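Local coordinates for protein tripartite terminase subunit 3 (Human herpesvirus 5, PDB 3N4P) that probably helps drive viral DNA into empty capsids as the terminase large subunit, and carries in this chain its C-terminal nuclease domain, at residues Leu34-Arg40 / Ile196-Asn200; Leu63-Leu67 / Met263-Cys268. All coordinates share one frame; numbering follows the deposited sequence.

In the fold
Both contacts join an N-terminal element of the nuclease domain to a helix much later in the chain, but they sit in different surroundings. Interaction 2 is buried near the centre of the domain, where helix 256-267 lies on an inner strand of the main sheet, and it is made of tyrosine rings, aliphatic groups and one cysteine sulfur. Interaction 1, with its centre about 19 Å from that of interaction 2, is only partly buried. It ties the first modelled residues to the end of helix 187-200, chiefly by side-chain-to-backbone hydrogen bonds. That helix also links the two, since it touches Met263 and Tyr266 through its earlier residues.

Interaction 1: residues Leu34-Arg40 / Ile196-Asn200; sequences LITDQSR and ISRFN
Asn200 pins the backbone of Leu34-Thr36 with its side-chain amide, in a mixed polar and apolar contact at the outer part of the domain, where the last turn of helix 187-200 meets the entry to helix 37-45. Its ND2 gives a hydrogen bond to Leu34 O at 3.1 Å, nearly straight at 168° and lying in the planes of both the carbonyl and the amide. In return Asn200 OD1 accepts from Thr36 N at 3.0 Å, this donor being tilted 28° from the plane of the amide C=O. The two bonds flank Ile35, so one amide holds the chain on both sides of that residue. Thr36 is the N-cap of helix 37-45, though its own side chain makes no capping bond. Its carbonyl oxygen is taken by Ser39 OG at 3.0 Å and by Arg40 N, both arriving from the same face of the carbonyl plane.

Next to these bonds lies an apolar patch built on the Phe199 ring. With CG anti to the backbone N (chi1 -166°), the ring reaches Ile35 and the first helical turn. Ile35 CD1 meets it obliquely, 3.9 Å from Phe199 CD2, while Ser39 OG comes to 3.5 Å from Phe199 CE2. Phe43 packs edge-to-face with the same ring, and Ile229 of helix 221-229 touches both Phe199 and Ile35. At the exposed end, Leu34 CD2 rests against Ile196 CD1 at 3.8 Å.

Residues 196-200 fall in the region required for interaction with UL56 and for DNA packaging. The chemistry is that of backbone recognition: with donor and acceptor both engaged, the amide of Asn200 has its rotation fixed, and the chain leading into helix 37-45 is held by its peptide groups while Phe199 supplies apolar packing.

Interaction 2: residues Leu63-Leu67 / Met263-Cys268; sequences LYVYL and MATYLC
Tyr66 and Ala264 bring the two backbones closest, CA to CA 5.2 Å, where strand 63-67 and helix 263-267 pass at an axis separation of 7.2 Å with their directions 135° apart. No hydrogen bond spans the contact; two tyrosine rings from the same side of the strand grip the helix.

Met263 sits on the Tyr66 ring, its CB 3.6 Å from the ring centroid and only 8° off the normal, a CH-pi contact over the face. The two side chains run alongside each other in the same direction, so that Met263 CG follows the ring on towards CZ, and the thioether end then turns away to helix 187-200. The ring of Tyr66 is set by a chi1 of 176°, CG trans to the main-chain nitrogen, and Tyr66 CB packs on the methyl Ala264 CB at 4.1 Å. Leu267 CD2 reaches the same ring obliquely, near CD1.

Tyr64 meets Leu267 and Cys268. Cys268 CA stands over the centre of its ring, 4.0 Å from the centroid, while Cys268 SG sits obliquely to the ring, off its centre and 3.4 Å from Tyr64 CD1, a sulfur-aromatic contact.

Strands 80-88 and 133-138 flank strand 62-67, and Val85 touches both Tyr64 and Ala264. Tyr66 also packs on Glu139, which with Asp68, the residue just after this strand, binds magnesium. Asp256, predicted to be catalytic, opens the helix. A helix packed on the central sheet, with acidic residues at the strand ends and at the helix start, is the architecture of the RNase H-like nuclease fold of terminase large subunits.

Interaction 1: residues Leu34-Arg40 / Ile196-Asn200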
loop_
_atom_site.group_PDB
_atom_site.type_symbol
_atom_site.label_atom_id
_atom_site.label_comp_id
_atom_site.label_asym_id
_atom_site.label_seq_id
_atom_site.Cartn_x
_atom_site.Cartn_y
_atom_site.Cartn_z
ATOM N N LEU B 34 7.090 12.291 18.706
ATOM C CA LEU B 34 5.601 12.282 18.595
ATOM C C LEU B 34 5.114 11.269 17.552
ATOM O O LEU B 34 4.571 10.240 17.884
ATOM C CB LEU B 34 5.118 13.672 18.201
ATOM C CG LEU B 34 3.830 14.303 18.727
ATOM C CD1 LEU B 34 3.805 15.745 18.149
ATOM C CD2 LEU B 34 2.497 13.538 18.428
ATOM N N ILE B 35 5.287 11.583 16.275
ATOM C CA ILE B 35 4.863 10.688 15.201
ATOM C C ILE B 35 6.079 10.043 14.559
ATOM O O ILE B 35 7.030 10.719 14.282
ATOM C CB ILE B 35 4.120 11.463 14.170
ATOM C CG1 ILE B 35 3.073 10.560 13.557
ATOM C CG2 ILE B 35 5.142 12.261 13.239
ATOM C CD1 ILE B 35 1.721 10.530 14.502
ATOM N N THR B 36 6.071 8.739 14.340
ATOM C CA THR B 36 7.244 8.078 13.791
ATOM C C THR B 36 7.479 8.373 12.285
ATOM O O THR B 36 6.526 8.518 11.512
ATOM C CB THR B 36 7.122 6.611 14.037
ATOM O OG1 THR B 36 7.796 6.301 15.278
ATOM C CG2 THR B 36 7.815 5.853 13.015
ATOM N N ASP B 37 8.748 8.436 11.889
ATOM C CA ASP B 37 9.143 8.503 10.476
ATOM C C ASP B 37 8.821 7.269 9.668
ATOM O O ASP B 37 8.295 7.385 8.575
ATOM C CB ASP B 37 10.635 8.812 10.354
ATOM C CG ASP B 37 10.909 10.282 10.425
ATOM O OD1 ASP B 37 12.026 10.692 10.794
ATOM O OD2 ASP B 37 9.993 11.045 10.081
ATOM N N GLN B 38 9.154 6.094 10.182
ATOM C CA GLN B 38 8.709 4.866 9.554
ATOM C C GLN B 38 7.179 4.765 9.385
ATOM O O GLN B 38 6.685 4.222 8.380
ATOM C CB GLN B 38 9.177 3.645 10.346
ATOM C CG GLN B 38 8.617 2.374 9.767
ATOM C CD GLN B 38 9.389 1.134 10.173
ATOM O OE1 GLN B 38 10.340 1.224 10.921
ATOM N NE2 GLN B 38 8.980 -0.026 9.659
ATOM N N SER B 39 6.412 5.221 10.368
ATOM C CA SER B 39 4.972 5.038 10.246
ATOM C C SER B 39 4.367 6.016 9.208
ATOM O O SER B 39 3.477 5.648 8.447
ATOM C CB SER B 39 4.317 5.143 11.646
ATOM O OG SER B 39 4.314 6.534 11.999
ATOM N N ARG B 40 4.901 7.238 9.122
ATOM C CA ARG B 40 4.485 8.225 8.121
ATOM C C ARG B 40 4.816 7.769 6.700
ATOM O O ARG B 40 4.020 7.925 5.756
ATOM C CB ARG B 40 5.177 9.574 8.371
ATOM C CG ARG B 40 4.574 10.492 9.480
ATOM C CD ARG B 40 5.685 11.449 9.923
ATOM N NE ARG B 40 6.366 11.885 8.712
ATOM C CZ ARG B 40 7.607 12.331 8.646
ATOM N NH1 ARG B 40 8.328 12.437 9.749
ATOM N NH2 ARG B 40 8.113 12.691 7.467
ATOM N N ILE B 196 -2.663 8.583 17.792
ATOM C CA ILE B 196 -1.243 8.669 17.724
ATOM C C ILE B 196 -0.707 7.260 17.945
ATOM O O ILE B 196 0.204 6.810 17.236
ATOM C CB ILE B 196 -0.724 9.702 18.745
ATOM C CG1 ILE B 196 -1.007 11.117 18.223
ATOM C CG2 ILE B 196 0.800 9.493 19.124
ATOM C CD1 ILE B 196 -0.876 12.173 19.338
ATOM N N SER B 197 -1.285 6.541 18.910
ATOM C CA SER B 197 -0.748 5.238 19.253
ATOM C C SER B 197 -1.033 4.229 18.142
ATOM O O SER B 197 -0.137 3.467 17.777
ATOM C CB SER B 197 -1.279 4.756 20.612
ATOM O OG SER B 197 -1.071 3.369 20.725
ATOM N N ARG B 198 -2.263 4.214 17.615
ATOM C CA ARG B 198 -2.589 3.363 16.456
ATOM C C ARG B 198 -1.784 3.611 15.199
ATOM O O ARG B 198 -1.409 2.656 14.505
ATOM C CB ARG B 198 -4.103 3.415 16.075
ATOM C CG ARG B 198 -4.910 2.577 17.075
ATOM C CD ARG B 198 -6.416 2.813 16.920
ATOM N NE ARG B 198 -7.187 1.730 17.548
ATOM C CZ ARG B 198 -8.526 1.611 17.463
ATOM N NH1 ARG B 198 -9.219 2.493 16.791
ATOM N NH2 ARG B 198 -9.176 0.597 18.030
ATOM N N PHE B 199 -1.578 4.883 14.866
ATOM C CA PHE B 199 -0.810 5.277 13.691
ATOM C C PHE B 199 0.615 4.757 13.841
ATOM O O PHE B 199 1.106 4.026 12.983
ATOM C CB PHE B 199 -0.803 6.795 13.576
ATOM C CG PHE B 199 -0.340 7.275 12.284
ATOM C CD1 PHE B 199 -1.240 7.423 11.219
ATOM C CD2 PHE B 199 0.980 7.598 12.094
ATOM C CE1 PHE B 199 -0.796 7.871 10.003
ATOM C CE2 PHE B 199 1.428 8.050 10.834
ATOM C CZ PHE B 199 0.542 8.176 9.801
ATOM N N ASN B 200 1.265 5.074 14.962
ATOM C CA ASN B 200 2.624 4.595 15.234
ATOM C C ASN B 200 2.751 3.115 15.162
ATOM O O ASN B 200 3.799 2.595 14.770
ATOM C CB ASN B 200 3.159 5.095 16.584
ATOM C CG ASN B 200 3.677 6.529 16.486
ATOM O OD1 ASN B 200 3.914 7.000 15.388
ATOM N ND2 ASN B 200 3.824 7.222 17.606
#

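Interaction 2: residues Leu63-Leu67 / Met263-Cys268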
loop_
_atom_site.group_PDB
_atom_site.type_symbol
_atom_site.label_atom_id
_atom_site.label_comp_id
_atom_site.label_asym_id
_atom_site.label_seq_id
_atom_site.Cartn_x
_atom_site.Cartn_y
_atom_site.Cartn_z
ATOM N N LEU B 63 -19.474 1.794 7.035
ATOM C CA LEU B 63 -18.712 3.039 6.790
ATOM C C LEU B 63 -18.952 4.042 7.938
ATOM O O LEU B 63 -20.062 4.484 8.132
ATOM C CB LEU B 63 -19.232 3.695 5.491
ATOM C CG LEU B 63 -18.323 4.278 4.453
ATOM C CD1 LEU B 63 -18.909 5.458 3.567
ATOM C CD2 LEU B 63 -16.833 4.512 4.937
ATOM N N TYR B 64 -17.947 4.421 8.690
ATOM C CA TYR B 64 -18.073 5.464 9.711
ATOM C C TYR B 64 -17.646 6.794 9.086
ATOM O O TYR B 64 -16.541 6.883 8.509
ATOM C CB TYR B 64 -17.154 5.124 10.929
ATOM C CG TYR B 64 -17.655 3.889 11.630
ATOM C CD1 TYR B 64 -17.296 2.621 11.174
ATOM C CD2 TYR B 64 -18.613 3.983 12.662
ATOM C CE1 TYR B 64 -17.814 1.425 11.814
ATOM C CE2 TYR B 64 -19.159 2.797 13.328
ATOM C CZ TYR B 64 -18.759 1.525 12.869
ATOM O OH TYR B 64 -19.292 0.367 13.430
ATOM N N VAL B 65 -18.463 7.830 9.188
ATOM C CA VAL B 65 -17.970 9.135 8.755
ATOM C C VAL B 65 -18.124 10.259 9.810
ATOM O O VAL B 65 -19.054 10.267 10.578
ATOM C CB VAL B 65 -18.613 9.646 7.344
ATOM C CG1 VAL B 65 -19.412 8.599 6.534
ATOM C CG2 VAL B 65 -19.265 10.938 7.493
ATOM N N TYR B 66 -17.290 11.284 9.742
ATOM C CA TYR B 66 -17.429 12.394 10.657
ATOM C C TYR B 66 -17.203 13.651 9.892
ATOM O O TYR B 66 -16.268 13.714 9.102
ATOM C CB TYR B 66 -16.257 12.312 11.638
ATOM C CG TYR B 66 -16.160 13.424 12.616
ATOM C CD1 TYR B 66 -16.856 13.367 13.832
ATOM C CD2 TYR B 66 -15.307 14.507 12.391
ATOM C CE1 TYR B 66 -16.722 14.391 14.805
ATOM C CE2 TYR B 66 -15.185 15.541 13.339
ATOM C CZ TYR B 66 -15.889 15.468 14.537
ATOM O OH TYR B 66 -15.759 16.462 15.476
ATOM N N LEU B 67 -17.952 14.694 10.229
ATOM C CA LEU B 67 -17.627 15.999 9.711
ATOM C C LEU B 67 -17.906 17.062 10.733
ATOM O O LEU B 67 -18.745 16.901 11.611
ATOM C CB LEU B 67 -18.408 16.311 8.412
ATOM C CG LEU B 67 -19.926 16.385 8.532
ATOM C CD1 LEU B 67 -20.615 17.372 7.487
ATOM C CD2 LEU B 67 -20.467 14.988 8.336
ATOM N N MET B 263 -11.519 11.292 14.622
ATOM C CA MET B 263 -12.812 11.078 15.229
ATOM C C MET B 263 -13.583 9.973 14.526
ATOM O O MET B 263 -14.196 9.145 15.179
ATOM C CB MET B 263 -13.614 12.370 15.264
ATOM C CG MET B 263 -13.019 13.442 16.083
ATOM S SD MET B 263 -12.689 12.957 17.854
ATOM C CE MET B 263 -11.673 14.389 18.201
ATOM N N ALA B 264 -13.539 9.923 13.210
ATOM C CA ALA B 264 -14.180 8.786 12.566
ATOM C C ALA B 264 -13.569 7.486 13.104
ATOM O O ALA B 264 -14.302 6.539 13.397
ATOM C CB ALA B 264 -14.081 8.868 11.037
ATOM N N THR B 265 -12.249 7.428 13.230
ATOM C CA THR B 265 -11.601 6.197 13.705
ATOM C C THR B 265 -12.021 5.867 15.137
ATOM O O THR B 265 -12.391 4.737 15.429
ATOM C CB THR B 265 -10.049 6.246 13.528
ATOM O OG1 THR B 265 -9.484 7.327 14.290
ATOM C CG2 THR B 265 -9.709 6.494 12.069
ATOM N N TYR B 266 -12.020 6.869 16.006
ATOM C CA TYR B 266 -12.498 6.773 17.359
ATOM C C TYR B 266 -13.961 6.271 17.513
ATOM O O TYR B 266 -14.244 5.414 18.381
ATOM C CB TYR B 266 -12.379 8.148 17.983
ATOM C CG TYR B 266 -12.697 8.222 19.445
ATOM C CD1 TYR B 266 -11.857 7.591 20.391
ATOM C CD2 TYR B 266 -13.803 8.956 19.903
ATOM C CE1 TYR B 266 -12.112 7.654 21.738
ATOM C CE2 TYR B 266 -14.063 9.045 21.280
ATOM C CZ TYR B 266 -13.212 8.375 22.184
ATOM O OH TYR B 266 -13.425 8.427 23.541
ATOM N N LEU B 267 -14.903 6.795 16.715
ATOM C CA LEU B 267 -16.258 6.359 16.937
ATOM C C LEU B 267 -16.505 4.990 16.316
ATOM O O LEU B 267 -17.573 4.450 16.481
ATOM C CB LEU B 267 -17.290 7.353 16.451
ATOM C CG LEU B 267 -17.729 8.713 16.999
ATOM C CD1 LEU B 267 -17.362 9.054 18.453
ATOM C CD2 LEU B 267 -17.331 9.788 16.068
ATOM N N CYS B 268 -15.536 4.440 15.590
ATOM C CA CYS B 268 -15.538 2.989 15.270
ATOM C C CYS B 268 -15.829 1.998 16.439
ATOM O O CYS B 268 -16.553 1.021 16.224
ATOM C CB CYS B 268 -14.253 2.532 14.551
ATOM S SG CYS B 268 -14.308 2.349 12.712
#